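Local coordinates for Phosphoglucomutase/phosphomannomutase family protein (PDB 3UW2) that probably catalyses intramolecular phosphoryl transfer on hexose phosphates, as other phosphohexose mutases do, and carries a bound metal ion, at residues A[267-272]-A[349-354]. Numbering follows the deposited sequence.
With ZN (zinc ion), chain K.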
ATOM      1  N   GLY A 267       0.642   7.193   4.797  1.00 26.15           N
ATOM      2  CA  GLY A 267       1.544   7.659   3.717  1.00 26.91           C
ATOM      3  C   GLY A 267       2.083   6.495   2.814  1.00 26.00           C
ATOM      4  O   GLY A 267       2.995   6.698   2.051  1.00 25.35           O
ATOM      5  N   ASP A 268       1.568   5.277   2.919  1.00 25.44           N
ATOM      6  CA  ASP A 268       2.096   4.238   1.978  1.00 28.11           C
ATOM      7  C   ASP A 268       1.173   4.126   0.719  1.00 29.40           C
ATOM      8  O   ASP A 268       1.336   3.229  -0.103  1.00 30.40           O
ATOM      9  CB  ASP A 268       2.355   2.901   2.671  1.00 28.90           C
ATOM     10  CG  ASP A 268       1.083   2.228   3.108  1.00 35.46           C
ATOM     11  OD1 ASP A 268       0.038   2.848   2.897  1.00 33.79           O
ATOM     12  OD2 ASP A 268       1.105   1.113   3.683  1.00 33.85           O
ATOM     13  N   ARG A 269       0.213   5.057   0.578  1.00 27.40           N
ATOM     14  CA  ARG A 269      -0.602   5.104  -0.625  1.00 30.85           C
ATOM     15  C   ARG A 269      -0.819   6.548  -1.085  1.00 30.76           C
ATOM     16  O   ARG A 269      -1.079   7.442  -0.242  1.00 29.54           O
ATOM     17  CB  ARG A 269      -1.971   4.457  -0.424  1.00 33.86           C
ATOM     18  CG  ARG A 269      -1.929   2.973  -0.131  1.00 45.30           C
ATOM     19  CD  ARG A 269      -3.338   2.363  -0.200  1.00 48.76           C
ATOM     20  NE  ARG A 269      -4.116   2.641   1.004  1.00 55.51           N
ATOM     21  CZ  ARG A 269      -5.419   2.384   1.152  1.00 67.74           C
ATOM     22  NH1 ARG A 269      -6.129   1.819   0.167  1.00 67.43           N
ATOM     23  NH2 ARG A 269      -6.016   2.692   2.302  1.00 69.16           N
ATOM     24  N   LEU A 270      -0.748   6.758  -2.400  1.00 31.66           N
ATOM     25  CA  LEU A 270      -0.982   8.073  -3.026  1.00 32.34           C
ATOM     26  C   LEU A 270      -2.186   8.001  -3.992  1.00 32.96           C
ATOM     27  O   LEU A 270      -2.237   7.104  -4.876  1.00 28.85           O
ATOM     28  CB  LEU A 270       0.272   8.508  -3.825  1.00 32.04           C
ATOM     29  CG  LEU A 270       0.159   9.767  -4.714  1.00 31.24           C
ATOM     30  CD1 LEU A 270       0.173  11.010  -3.877  1.00 33.65           C
ATOM     31  CD2 LEU A 270       1.317   9.792  -5.716  1.00 33.29           C
ATOM     32  N   GLY A 271      -3.121   8.942  -3.792  1.00 30.41           N
ATOM     33  CA  GLY A 271      -4.207   9.247  -4.764  1.00 32.38           C
ATOM     34  C   GLY A 271      -3.833  10.463  -5.604  1.00 32.36           C
ATOM     35  O   GLY A 271      -3.245  11.417  -5.071  1.00 32.57           O
ATOM     36  N   VAL A 272      -4.198  10.457  -6.900  1.00 31.24           N
ATOM     37  CA  VAL A 272      -3.770  11.468  -7.885  1.00 29.89           C
ATOM     38  C   VAL A 272      -5.006  11.913  -8.615  1.00 34.29           C
ATOM     39  O   VAL A 272      -5.758  11.092  -9.164  1.00 32.11           O
ATOM     40  CB  VAL A 272      -2.757  10.879  -8.946  1.00 29.18           C
ATOM     41  CG1 VAL A 272      -2.433  11.911 -10.044  1.00 29.34           C
ATOM     42  CG2 VAL A 272      -1.481  10.372  -8.275  1.00 27.91           C
ATOM     43  N   SER A 349      -5.055  -1.181  -5.546  1.00 44.55           N
ATOM     44  CA  SER A 349      -5.177  -0.461  -4.239  1.00 48.95           C
ATOM     45  C   SER A 349      -4.265   0.747  -4.010  1.00 44.24           C
ATOM     46  O   SER A 349      -4.474   1.483  -3.063  1.00 49.02           O
ATOM     47  CB  SER A 349      -4.917  -1.413  -3.104  1.00 43.43           C
ATOM     48  OG  SER A 349      -3.513  -1.590  -3.060  1.00 47.96           O
ATOM     49  N   GLY A 350      -3.263   0.961  -4.853  1.00 39.43           N
ATOM     50  CA  GLY A 350      -2.465   2.180  -4.809  1.00 35.56           C
ATOM     51  C   GLY A 350      -1.126   2.109  -4.060  1.00 35.14           C
ATOM     52  O   GLY A 350      -0.544   3.155  -3.659  1.00 35.67           O
ATOM     53  N   HIS A 351      -0.639   0.900  -3.805  1.00 33.66           N
ATOM     54  CA  HIS A 351       0.735   0.817  -3.286  1.00 30.43           C
ATOM     55  C   HIS A 351       1.617   0.671  -4.481  1.00 28.92           C
ATOM     56  O   HIS A 351       1.346  -0.179  -5.338  1.00 29.95           O
ATOM     57  CB  HIS A 351       0.932  -0.398  -2.380  1.00 35.83           C
ATOM     58  CG  HIS A 351       0.082  -0.402  -1.111  1.00 41.76           C
ATOM     59  ND1 HIS A 351       0.589  -0.137   0.110  1.00 38.79           N
ATOM     60  CD2 HIS A 351      -1.268  -0.735  -0.903  1.00 45.01           C
ATOM     61  CE1 HIS A 351      -0.369  -0.272   1.060  1.00 37.62           C
ATOM     62  NE2 HIS A 351      -1.509  -0.632   0.438  1.00 44.86           N
ATOM     63  N   VAL A 352       2.707   1.437  -4.552  1.00 29.94           N
ATOM     64  CA  VAL A 352       3.582   1.400  -5.712  1.00 29.31           C
ATOM     65  C   VAL A 352       4.990   1.169  -5.175  1.00 30.81           C
ATOM     66  O   VAL A 352       5.432   1.873  -4.225  1.00 29.00           O
ATOM     67  CB  VAL A 352       3.481   2.718  -6.543  1.00 29.28           C
ATOM     68  CG1 VAL A 352       4.362   2.648  -7.802  1.00 28.53           C
ATOM     69  CG2 VAL A 352       2.043   2.961  -7.007  1.00 29.87           C
ATOM     70  N   PHE A 353       5.692   0.184  -5.745  1.00 28.33           N
ATOM     71  CA  PHE A 353       6.949  -0.235  -5.160  1.00 27.51           C
ATOM     72  C   PHE A 353       8.065   0.036  -6.171  1.00 25.79           C
ATOM     73  O   PHE A 353       8.171  -0.679  -7.184  1.00 27.43           O
ATOM     74  CB  PHE A 353       6.926  -1.741  -4.847  1.00 26.33           C
ATOM     75  CG  PHE A 353       5.758  -2.221  -4.010  1.00 27.25           C
ATOM     76  CD1 PHE A 353       4.467  -2.301  -4.544  1.00 28.31           C
ATOM     77  CD2 PHE A 353       5.975  -2.709  -2.709  1.00 28.52           C
ATOM     78  CE1 PHE A 353       3.401  -2.839  -3.771  1.00 30.34           C
ATOM     79  CE2 PHE A 353       4.923  -3.233  -1.941  1.00 29.19           C
ATOM     80  CZ  PHE A 353       3.641  -3.298  -2.479  1.00 28.26           C
ATOM     81  N   PHE A 354       8.931   1.015  -5.887  1.00 26.92           N
ATOM     82  CA  PHE A 354      10.134   1.284  -6.716  1.00 26.21           C
ATOM     83  C   PHE A 354      11.336   0.576  -6.096  1.00 28.23           C
ATOM     84  O   PHE A 354      11.687   0.896  -4.967  1.00 26.17           O
ATOM     85  CB  PHE A 354      10.474   2.799  -6.754  1.00 24.44           C
ATOM     86  CG  PHE A 354       9.462   3.626  -7.517  1.00 27.12           C
ATOM     87  CD1 PHE A 354       9.608   3.818  -8.903  1.00 28.16           C
ATOM     88  CD2 PHE A 354       8.297   4.129  -6.861  1.00 24.68           C
ATOM     89  CE1 PHE A 354       8.646   4.557  -9.629  1.00 25.66           C
ATOM     90  CE2 PHE A 354       7.371   4.873  -7.594  1.00 28.19           C
ATOM     91  CZ  PHE A 354       7.543   5.078  -8.959  1.00 25.21           C
TER
HETATM   92 ZN    ZN K 474      -1.565   2.960   4.304  1.00 57.22          ZN
HETATM   93  O   HOH W   1       3.129   3.749  -2.573  1.00 35.92           O
HETATM   94  O   HOH W   2       1.369   5.044  -4.106  1.00 41.25           O
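The CA atoms of Arg269 and His351, 5.2 Å apart, are the nearest CA pair across 267-272 and 349-354, where the metal-binding loop of domain II meets the backbone around Gly350 and His351 that leads into edge strand 352-354 of domain III in this phosphohexose mutase. The two edge strands do not pair directly; two waters join the backbones instead. Water 1 donates to Asp268 O and accepts from Val352 N, while water 2 accepts from Leu270 N and donates to Gly350 O, the last bond measuring 2.7 Å from the water oxygen. Arg269 CD lies 3.2 Å from Ser349 O.

The principal side-chain contact is a CH-pi interaction: Arg269 CG sits 3.7 Å from the centroid of the His351 ring, 10° off its normal. Beyond it the arginine chain bends at chi3 (-78°), and NE hydrogen-bonds to Asp264, one of the zinc ligands. His351 ND1 is hydrogen-bonded to Asp362 OD2. Asp268 meets the ring at its edge, OD2 lying 3.3 Å from His351 CE1, with carboxylate and ring planes 72° apart. The two carboxylate oxygens divide their work: Asp268 OD2 forms a salt bridge with Lys140; Asp264 and Asp266 also ligate the zinc ion, and Asp268 OD1 binds it at 2.1 Å.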